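Local coordinates for viral structural protein 4 (Bombyx mori cytoplasmic polyhedrosis virus, PDB 6TZ0) that binds GTP and probably assists the viral RNA-dependent RNA polymerase during transcription of the double-stranded RNA genome, at residues B[11-23]-B[189-203]. Numbering follows the deposited sequence.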
ATOM      1  N   LYS B  11       2.543 -41.280 -25.622  1.00 32.97           N
ATOM      2  CA  LYS B  11       1.462 -41.823 -24.808  1.00 32.97           C
ATOM      3  C   LYS B  11       0.426 -40.759 -24.464  1.00 32.97           C
ATOM      4  O   LYS B  11      -0.774 -41.058 -24.380  1.00 32.97           O
ATOM      5  CB  LYS B  11       2.061 -42.432 -23.543  1.00 32.97           C
ATOM      6  CG  LYS B  11       1.116 -43.271 -22.729  1.00 32.97           C
ATOM      7  CD  LYS B  11       0.723 -44.515 -23.497  1.00 32.97           C
ATOM      8  CE  LYS B  11       1.927 -45.411 -23.738  1.00 32.97           C
ATOM      9  NZ  LYS B  11       2.438 -46.011 -22.478  1.00 32.97           N
ATOM     10  N   LEU B  12       0.874 -39.512 -24.283  1.00 31.35           N
ATOM     11  CA  LEU B  12      -0.034 -38.390 -24.073  1.00 31.35           C
ATOM     12  C   LEU B  12      -0.924 -38.158 -25.285  1.00 31.35           C
ATOM     13  O   LEU B  12      -2.107 -37.835 -25.143  1.00 31.35           O
ATOM     14  CB  LEU B  12       0.767 -37.129 -23.761  1.00 31.35           C
ATOM     15  CG  LEU B  12      -0.022 -35.829 -23.593  1.00 31.35           C
ATOM     16  CD1 LEU B  12      -0.915 -35.881 -22.369  1.00 31.35           C
ATOM     17  CD2 LEU B  12       0.906 -34.638 -23.555  1.00 31.35           C
ATOM     18  N   TYR B  13      -0.374 -38.321 -26.487  1.00 29.21           N
ATOM     19  CA  TYR B  13      -1.194 -38.205 -27.681  1.00 29.21           C
ATOM     20  C   TYR B  13      -2.082 -39.424 -27.873  1.00 29.21           C
ATOM     21  O   TYR B  13      -3.166 -39.304 -28.448  1.00 29.21           O
ATOM     22  CB  TYR B  13      -0.313 -37.975 -28.902  1.00 29.21           C
ATOM     23  CG  TYR B  13       0.255 -36.581 -28.976  1.00 29.21           C
ATOM     24  CD1 TYR B  13      -0.473 -35.544 -29.535  1.00 29.21           C
ATOM     25  CD2 TYR B  13       1.510 -36.297 -28.466  1.00 29.21           C
ATOM     26  CE1 TYR B  13       0.039 -34.272 -29.597  1.00 29.21           C
ATOM     27  CE2 TYR B  13       2.028 -35.023 -28.524  1.00 29.21           C
ATOM     28  CZ  TYR B  13       1.289 -34.020 -29.095  1.00 29.21           C
ATOM     29  OH  TYR B  13       1.797 -32.751 -29.152  1.00 29.21           O
ATOM     30  N   GLU B  14      -1.652 -40.595 -27.393  1.00 31.87           N
ATOM     31  CA  GLU B  14      -2.514 -41.773 -27.443  1.00 31.87           C
ATOM     32  C   GLU B  14      -3.720 -41.610 -26.535  1.00 31.87           C
ATOM     33  O   GLU B  14      -4.779 -42.194 -26.787  1.00 31.87           O
ATOM     34  CB  GLU B  14      -1.740 -43.029 -27.048  1.00 31.87           C
ATOM     35  CG  GLU B  14      -0.662 -43.449 -28.016  1.00 31.87           C
ATOM     36  CD  GLU B  14      -0.043 -44.770 -27.647  1.00 31.87           C
ATOM     37  OE1 GLU B  14      -0.357 -45.289 -26.558  1.00 31.87           O
ATOM     38  OE2 GLU B  14       0.748 -45.300 -28.453  1.00 31.87           O
ATOM     39  N   GLU B  15      -3.562 -40.842 -25.456  1.00 33.62           N
ATOM     40  CA  GLU B  15      -4.680 -40.527 -24.571  1.00 33.62           C
ATOM     41  C   GLU B  15      -5.777 -39.750 -25.292  1.00 33.62           C
ATOM     42  O   GLU B  15      -6.968 -39.985 -25.066  1.00 33.62           O
ATOM     43  CB  GLU B  15      -4.152 -39.735 -23.380  1.00 33.62           C
ATOM     44  CG  GLU B  15      -5.179 -39.298 -22.380  1.00 33.62           C
ATOM     45  CD  GLU B  15      -4.561 -38.486 -21.265  1.00 33.62           C
ATOM     46  OE1 GLU B  15      -3.326 -38.296 -21.292  1.00 33.62           O
ATOM     47  OE2 GLU B  15      -5.304 -38.025 -20.373  1.00 33.62           O
ATOM     48  N   TYR B  16      -5.394 -38.836 -26.183  1.00 32.54           N
ATOM     49  CA  TYR B  16      -6.344 -38.021 -26.935  1.00 32.54           C
ATOM     50  C   TYR B  16      -7.009 -38.768 -28.083  1.00 32.54           C
ATOM     51  O   TYR B  16      -7.843 -38.177 -28.775  1.00 32.54           O
ATOM     52  CB  TYR B  16      -5.628 -36.785 -27.471  1.00 32.54           C
ATOM     53  CG  TYR B  16      -5.357 -35.740 -26.424  1.00 32.54           C
ATOM     54  CD1 TYR B  16      -6.213 -35.570 -25.360  1.00 32.54           C
ATOM     55  CD2 TYR B  16      -4.204 -34.975 -26.462  1.00 32.54           C
ATOM     56  CE1 TYR B  16      -5.967 -34.628 -24.385  1.00 32.54           C
ATOM     57  CE2 TYR B  16      -3.941 -34.030 -25.485  1.00 32.54           C
ATOM     58  CZ  TYR B  16      -4.830 -33.866 -24.448  1.00 32.54           C
ATOM     59  OH  TYR B  16      -4.595 -32.936 -23.466  1.00 32.54           O
ATOM     60  N   GLY B  17      -6.681 -40.037 -28.293  1.00 31.39           N
ATOM     61  CA  GLY B  17      -7.190 -40.776 -29.424  1.00 31.39           C
ATOM     62  C   GLY B  17      -6.373 -40.630 -30.682  1.00 31.39           C
ATOM     63  O   GLY B  17      -6.911 -40.806 -31.778  1.00 31.39           O
ATOM     64  N   LEU B  18      -5.084 -40.325 -30.559  1.00 30.93           N
ATOM     65  CA  LEU B  18      -4.225 -39.995 -31.687  1.00 30.93           C
ATOM     66  C   LEU B  18      -3.053 -40.958 -31.706  1.00 30.93           C
ATOM     67  O   LEU B  18      -2.316 -41.058 -30.723  1.00 30.93           O
ATOM     68  CB  LEU B  18      -3.723 -38.554 -31.584  1.00 30.93           C
ATOM     69  CG  LEU B  18      -4.538 -37.342 -32.029  1.00 30.93           C
ATOM     70  CD1 LEU B  18      -5.756 -37.114 -31.196  1.00 30.93           C
ATOM     71  CD2 LEU B  18      -3.645 -36.157 -31.873  1.00 30.93           C
ATOM     72  N   TYR B  19      -2.880 -41.658 -32.818  1.00 31.75           N
ATOM     73  CA  TYR B  19      -1.833 -42.652 -32.983  1.00 31.75           C
ATOM     74  C   TYR B  19      -0.928 -42.249 -34.132  1.00 31.75           C
ATOM     75  O   TYR B  19      -1.411 -41.826 -35.183  1.00 31.75           O
ATOM     76  CB  TYR B  19      -2.444 -44.019 -33.261  1.00 31.75           C
ATOM     77  CG  TYR B  19      -3.124 -44.625 -32.068  1.00 31.75           C
ATOM     78  CD1 TYR B  19      -2.736 -44.299 -30.792  1.00 31.75           C
ATOM     79  CD2 TYR B  19      -4.198 -45.472 -32.216  1.00 31.75           C
ATOM     80  CE1 TYR B  19      -3.363 -44.840 -29.700  1.00 31.75           C
ATOM     81  CE2 TYR B  19      -4.826 -46.017 -31.119  1.00 31.75           C
ATOM     82  CZ  TYR B  19      -4.399 -45.692 -29.863  1.00 31.75           C
ATOM     83  OH  TYR B  19      -5.007 -46.211 -28.749  1.00 31.75           O
ATOM     84  N   LEU B  20       0.381 -42.378 -33.930  1.00 31.87           N
ATOM     85  CA  LEU B  20       1.336 -42.005 -34.964  1.00 31.87           C
ATOM     86  C   LEU B  20       1.238 -42.937 -36.161  1.00 31.87           C
ATOM     87  O   LEU B  20       1.115 -44.155 -36.018  1.00 31.87           O
ATOM     88  CB  LEU B  20       2.767 -42.011 -34.423  1.00 31.87           C
ATOM     89  CG  LEU B  20       3.209 -40.860 -33.521  1.00 31.87           C
ATOM     90  CD1 LEU B  20       4.593 -41.122 -32.973  1.00 31.87           C
ATOM     91  CD2 LEU B  20       3.196 -39.567 -34.298  1.00 31.87           C
ATOM     92  N   ARG B  21       1.266 -42.344 -37.337  1.00 37.15           N
ATOM     93  CA  ARG B  21       1.280 -43.102 -38.573  1.00 37.15           C
ATOM     94  C   ARG B  21       2.664 -43.720 -38.747  1.00 37.15           C
ATOM     95  O   ARG B  21       3.665 -43.040 -38.502  1.00 37.15           O
ATOM     96  CB  ARG B  21       0.925 -42.158 -39.720  1.00 37.15           C
ATOM     97  CG  ARG B  21       0.700 -42.802 -41.057  1.00 37.15           C
ATOM     98  CD  ARG B  21       0.138 -41.805 -42.035  1.00 37.15           C
ATOM     99  NE  ARG B  21      -1.211 -41.409 -41.659  1.00 37.15           N
ATOM    100  CZ  ARG B  21      -1.888 -40.439 -42.256  1.00 37.15           C
ATOM    101  NH1 ARG B  21      -1.339 -39.770 -43.261  1.00 37.15           N
ATOM    102  NH2 ARG B  21      -3.113 -40.138 -41.852  1.00 37.15           N
ATOM    103  N   PRO B  22       2.766 -44.995 -39.128  1.00 41.15           N
ATOM    104  CA  PRO B  22       4.062 -45.688 -39.072  1.00 41.15           C
ATOM    105  C   PRO B  22       5.034 -45.196 -40.131  1.00 41.15           C
ATOM    106  O   PRO B  22       4.671 -44.564 -41.123  1.00 41.15           O
ATOM    107  CB  PRO B  22       3.691 -47.154 -39.303  1.00 41.15           C
ATOM    108  CG  PRO B  22       2.425 -47.099 -40.054  1.00 41.15           C
ATOM    109  CD  PRO B  22       1.686 -45.912 -39.524  1.00 41.15           C
ATOM    110  N   HIS B  23       6.305 -45.503 -39.893  1.00 44.78           N
ATOM    111  CA  HIS B  23       7.391 -44.991 -40.716  1.00 44.78           C
ATOM    112  C   HIS B  23       7.935 -46.074 -41.644  1.00 44.78           C
ATOM    113  O   HIS B  23       7.254 -46.519 -42.569  1.00 44.78           O
ATOM    114  CB  HIS B  23       8.511 -44.446 -39.828  1.00 44.78           C
ATOM    115  CG  HIS B  23       8.063 -43.373 -38.884  1.00 44.78           C
ATOM    116  ND1 HIS B  23       7.777 -42.090 -39.295  1.00 44.78           N
ATOM    117  CD2 HIS B  23       7.845 -43.397 -37.548  1.00 44.78           C
ATOM    118  CE1 HIS B  23       7.404 -41.369 -38.252  1.00 44.78           C
ATOM    119  NE2 HIS B  23       7.436 -42.138 -37.180  1.00 44.78           N
ATOM    120  N   GLY B 189     -13.035 -32.351 -24.765  1.00 33.93           N
ATOM    121  CA  GLY B 189     -11.723 -32.833 -24.419  1.00 33.93           C
ATOM    122  C   GLY B 189     -11.034 -33.610 -25.511  1.00 33.93           C
ATOM    123  O   GLY B 189      -9.935 -34.125 -25.280  1.00 33.93           O
ATOM    124  N   ILE B 190     -11.641 -33.718 -26.686  1.00 32.55           N
ATOM    125  CA  ILE B 190     -11.078 -34.448 -27.812  1.00 32.55           C
ATOM    126  C   ILE B 190     -10.900 -33.470 -28.958  1.00 32.55           C
ATOM    127  O   ILE B 190     -11.865 -32.825 -29.382  1.00 32.55           O
ATOM    128  CB  ILE B 190     -11.970 -35.626 -28.224  1.00 32.55           C
ATOM    129  CG1 ILE B 190     -12.031 -36.654 -27.100  1.00 32.55           C
ATOM    130  CG2 ILE B 190     -11.454 -36.267 -29.486  1.00 32.55           C
ATOM    131  CD1 ILE B 190     -13.025 -37.742 -27.336  1.00 32.55           C
ATOM    132  N   ALA B 191      -9.670 -33.352 -29.451  1.00 33.41           N
ATOM    133  CA  ALA B 191      -9.392 -32.458 -30.565  1.00 33.41           C
ATOM    134  C   ALA B 191      -9.992 -33.023 -31.840  1.00 33.41           C
ATOM    135  O   ALA B 191     -10.015 -34.238 -32.043  1.00 33.41           O
ATOM    136  CB  ALA B 191      -7.889 -32.264 -30.732  1.00 33.41           C
ATOM    137  N   ASP B 192     -10.503 -32.137 -32.692  1.00 35.80           N
ATOM    138  CA  ASP B 192     -11.192 -32.590 -33.892  1.00 35.80           C
ATOM    139  C   ASP B 192     -10.211 -33.168 -34.903  1.00 35.80           C
ATOM    140  O   ASP B 192      -9.215 -32.537 -35.265  1.00 35.80           O
ATOM    141  CB  ASP B 192     -12.014 -31.461 -34.509  1.00 35.80           C
ATOM    142  CG  ASP B 192     -11.231 -30.190 -34.680  1.00 35.80           C
ATOM    143  OD1 ASP B 192     -10.123 -30.095 -34.127  1.00 35.80           O
ATOM    144  OD2 ASP B 192     -11.718 -29.287 -35.391  1.00 35.80           O
ATOM    145  N   PHE B 193     -10.508 -34.379 -35.359  1.00 33.66           N
ATOM    146  CA  PHE B 193      -9.594 -35.169 -36.167  1.00 33.66           C
ATOM    147  C   PHE B 193      -9.530 -34.716 -37.617  1.00 33.66           C
ATOM    148  O   PHE B 193      -8.734 -35.266 -38.383  1.00 33.66           O
ATOM    149  CB  PHE B 193     -10.013 -36.634 -36.104  1.00 33.66           C
ATOM    150  CG  PHE B 193      -9.975 -37.214 -34.725  1.00 33.66           C
ATOM    151  CD1 PHE B 193      -8.782 -37.624 -34.159  1.00 33.66           C
ATOM    152  CD2 PHE B 193     -11.136 -37.357 -33.994  1.00 33.66           C
ATOM    153  CE1 PHE B 193      -8.754 -38.167 -32.894  1.00 33.66           C
ATOM    154  CE2 PHE B 193     -11.110 -37.895 -32.732  1.00 33.66           C
ATOM    155  CZ  PHE B 193      -9.918 -38.299 -32.181  1.00 33.66           C
ATOM    156  N   SER B 194     -10.332 -33.735 -38.013  1.00 36.63           N
ATOM    157  CA  SER B 194     -10.367 -33.265 -39.388  1.00 36.63           C
ATOM    158  C   SER B 194      -9.423 -32.103 -39.641  1.00 36.63           C
ATOM    159  O   SER B 194      -9.489 -31.493 -40.710  1.00 36.63           O
ATOM    160  CB  SER B 194     -11.789 -32.863 -39.768  1.00 36.63           C
ATOM    161  OG  SER B 194     -12.211 -31.744 -39.013  1.00 36.63           O
ATOM    162  N   ASP B 195      -8.558 -31.776 -38.688  1.00 35.56           N
ATOM    163  CA  ASP B 195      -7.549 -30.760 -38.923  1.00 35.56           C
ATOM    164  C   ASP B 195      -6.499 -31.288 -39.895  1.00 35.56           C
ATOM    165  O   ASP B 195      -6.326 -32.496 -40.060  1.00 35.56           O
ATOM    166  CB  ASP B 195      -6.886 -30.343 -37.614  1.00 35.56           C
ATOM    167  CG  ASP B 195      -6.093 -29.060 -37.748  1.00 35.56           C
ATOM    168  OD1 ASP B 195      -6.171 -28.411 -38.808  1.00 35.56           O
ATOM    169  OD2 ASP B 195      -5.341 -28.729 -36.827  1.00 35.56           O
ATOM    170  N   THR B 196      -5.801 -30.354 -40.547  1.00 35.40           N
ATOM    171  CA  THR B 196      -4.786 -30.706 -41.533  1.00 35.40           C
ATOM    172  C   THR B 196      -3.624 -31.457 -40.898  1.00 35.40           C
ATOM    173  O   THR B 196      -3.180 -32.488 -41.419  1.00 35.40           O
ATOM    174  CB  THR B 196      -4.282 -29.436 -42.212  1.00 35.40           C
ATOM    175  OG1 THR B 196      -5.393 -28.728 -42.767  1.00 35.40           O
ATOM    176  CG2 THR B 196      -3.313 -29.770 -43.325  1.00 35.40           C
ATOM    177  N   TYR B 197      -3.139 -30.975 -39.755  1.00 33.14           N
ATOM    178  CA  TYR B 197      -1.983 -31.588 -39.120  1.00 33.14           C
ATOM    179  C   TYR B 197      -2.337 -32.914 -38.467  1.00 33.14           C
ATOM    180  O   TYR B 197      -1.543 -33.860 -38.509  1.00 33.14           O
ATOM    181  CB  TYR B 197      -1.396 -30.637 -38.089  1.00 33.14           C
ATOM    182  CG  TYR B 197      -0.930 -29.346 -38.688  1.00 33.14           C
ATOM    183  CD1 TYR B 197       0.248 -29.282 -39.408  1.00 33.14           C
ATOM    184  CD2 TYR B 197      -1.661 -28.186 -38.516  1.00 33.14           C
ATOM    185  CE1 TYR B 197       0.676 -28.096 -39.954  1.00 33.14           C
ATOM    186  CE2 TYR B 197      -1.241 -26.998 -39.051  1.00 33.14           C
ATOM    187  CZ  TYR B 197      -0.075 -26.957 -39.771  1.00 33.14           C
ATOM    188  OH  TYR B 197       0.343 -25.768 -40.307  1.00 33.14           O
ATOM    189  N   LEU B 198      -3.521 -33.006 -37.868  1.00 32.25           N
ATOM    190  CA  LEU B 198      -3.932 -34.253 -37.246  1.00 32.25           C
ATOM    191  C   LEU B 198      -4.327 -35.306 -38.268  1.00 32.25           C
ATOM    192  O   LEU B 198      -4.293 -36.498 -37.952  1.00 32.25           O
ATOM    193  CB  LEU B 198      -5.087 -34.002 -36.279  1.00 32.25           C
ATOM    194  CG  LEU B 198      -4.792 -33.020 -35.143  1.00 32.25           C
ATOM    195  CD1 LEU B 198      -5.990 -32.857 -34.226  1.00 32.25           C
ATOM    196  CD2 LEU B 198      -3.560 -33.419 -34.366  1.00 32.25           C
ATOM    197  N   ARG B 199      -4.704 -34.898 -39.483  1.00 35.98           N
ATOM    198  CA  ARG B 199      -4.928 -35.863 -40.551  1.00 35.98           C
ATOM    199  C   ARG B 199      -3.612 -36.291 -41.181  1.00 35.98           C
ATOM    200  O   ARG B 199      -3.450 -37.456 -41.560  1.00 35.98           O
ATOM    201  CB  ARG B 199      -5.844 -35.272 -41.621  1.00 35.98           C
ATOM    202  CG  ARG B 199      -6.313 -36.256 -42.671  1.00 35.98           C
ATOM    203  CD  ARG B 199      -6.977 -35.527 -43.824  1.00 35.98           C
ATOM    204  NE  ARG B 199      -8.191 -34.825 -43.430  1.00 35.98           N
ATOM    205  CZ  ARG B 199      -9.396 -35.378 -43.428  1.00 35.98           C
ATOM    206  NH1 ARG B 199     -10.452 -34.668 -43.059  1.00 35.98           N
ATOM    207  NH2 ARG B 199      -9.545 -36.641 -43.806  1.00 35.98           N
ATOM    208  N   SER B 200      -2.656 -35.367 -41.284  1.00 33.83           N
ATOM    209  CA  SER B 200      -1.402 -35.665 -41.962  1.00 33.83           C
ATOM    210  C   SER B 200      -0.431 -36.457 -41.095  1.00 33.83           C
ATOM    211  O   SER B 200       0.320 -37.282 -41.622  1.00 33.83           O
ATOM    212  CB  SER B 200      -0.744 -34.369 -42.426  1.00 33.83           C
ATOM    213  OG  SER B 200      -0.362 -33.581 -41.318  1.00 33.83           O
ATOM    214  N   TYR B 201      -0.427 -36.236 -39.784  1.00 33.67           N
ATOM    215  CA  TYR B 201       0.560 -36.848 -38.903  1.00 33.67           C
ATOM    216  C   TYR B 201       0.055 -38.080 -38.175  1.00 33.67           C
ATOM    217  O   TYR B 201       0.857 -38.952 -37.838  1.00 33.67           O
ATOM    218  CB  TYR B 201       1.039 -35.829 -37.869  1.00 33.67           C
ATOM    219  CG  TYR B 201       1.971 -34.782 -38.417  1.00 33.67           C
ATOM    220  CD1 TYR B 201       2.801 -35.053 -39.486  1.00 33.67           C
ATOM    221  CD2 TYR B 201       1.967 -33.499 -37.906  1.00 33.67           C
ATOM    222  CE1 TYR B 201       3.643 -34.087 -39.988  1.00 33.67           C
ATOM    223  CE2 TYR B 201       2.797 -32.528 -38.407  1.00 33.67           C
ATOM    224  CZ  TYR B 201       3.630 -32.827 -39.449  1.00 33.67           C
ATOM    225  OH  TYR B 201       4.463 -31.858 -39.955  1.00 33.67           O
ATOM    226  N   PHE B 202      -1.241 -38.180 -37.925  1.00 30.84           N
ATOM    227  CA  PHE B 202      -1.786 -39.239 -37.097  1.00 30.84           C
ATOM    228  C   PHE B 202      -2.712 -40.136 -37.905  1.00 30.84           C
ATOM    229  O   PHE B 202      -3.110 -39.815 -39.024  1.00 30.84           O
ATOM    230  CB  PHE B 202      -2.528 -38.653 -35.892  1.00 30.84           C
ATOM    231  CG  PHE B 202      -1.627 -37.989 -34.897  1.00 30.84           C
ATOM    232  CD1 PHE B 202      -0.954 -38.739 -33.953  1.00 30.84           C
ATOM    233  CD2 PHE B 202      -1.441 -36.619 -34.911  1.00 30.84           C
ATOM    234  CE1 PHE B 202      -0.126 -38.139 -33.041  1.00 30.84           C
ATOM    235  CE2 PHE B 202      -0.607 -36.015 -33.996  1.00 30.84           C
ATOM    236  CZ  PHE B 202       0.048 -36.777 -33.064  1.00 30.84           C
ATOM    237  N   LYS B 203      -3.047 -41.283 -37.322  1.00 31.97           N
ATOM    238  CA  LYS B 203      -4.072 -42.138 -37.900  1.00 31.97           C
ATOM    239  C   LYS B 203      -5.445 -41.514 -37.703  1.00 31.97           C
ATOM    240  O   LYS B 203      -5.762 -41.002 -36.629  1.00 31.97           O
ATOM    241  CB  LYS B 203      -4.046 -43.519 -37.255  1.00 31.97           C
ATOM    242  CG  LYS B 203      -2.830 -44.347 -37.552  1.00 31.97           C
ATOM    243  CD  LYS B 203      -2.955 -45.692 -36.882  1.00 31.97           C
ATOM    244  CE  LYS B 203      -1.892 -46.653 -37.350  1.00 31.97           C
ATOM    245  NZ  LYS B 203      -0.548 -46.238 -36.904  1.00 31.97           N
TER
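Leu-20 and Phe-202 form a single antiparallel beta bridge, a non-hydrogen-bonded pair whose CA atoms lie 4.7 Å apart. Of the two backbone bonds flanking it, Lys-203 N to Tyr-19 O is short and nearly straight (2.7 Å, 164° at the hydrogen), whereas Arg-21 N to Tyr-201 O is long and weak. The bridge ties the chain leaving the N-terminal helix to the segment carrying helix 196-201. A Schellman motif at Gly-17, with positive phi, ends the first helix and turns the chain toward this partner.

Leu-18 fills the angle between the two segments. Leu-18 CB lies over one face of the Phe-202 ring, 3.6 Å from Phe-202 CD1, and CG continues across that face near the ring's own CG. From there the branches part: Leu-18 CD1 reaches Phe-193 CE1 at 3.6 Å, while Leu-18 CD2 settles above the centre of the Phe-202 ring in a CH-pi contact and also meets Leu-198 CD2 at 3.7 Å. Tyr-19 O approaches the same ring at its edge. At the far end of the Phe-202 ring, CZ touches CD1 of Tyr-13, whose ring is nearly parallel (27°) but slid so far aside that the two barely overlap; the Tyr-13 OH bonds to Ile-4 O and Tyr-164 OH.

Arg-21 extends from the bridge with CG anti to the backbone N (chi1 -172°), then bends at chi3, bringing its guanidinium to the carbonyls of residues 199-202. Arg-21 NH2 makes weak bonds to Arg-199 O (2.7 Å) and Phe-202 O (2.8 Å), and Ser-200 O lies over one face of the group. The positive charge probably interacts favourably with the carbonyl oxygens gathered there. Lys-203 runs along Tyr-19 with CD near its CB, and a final bend at chi4 turns Lys-203 NZ onto Leu-20 O in a weak bond of 2.8 Å.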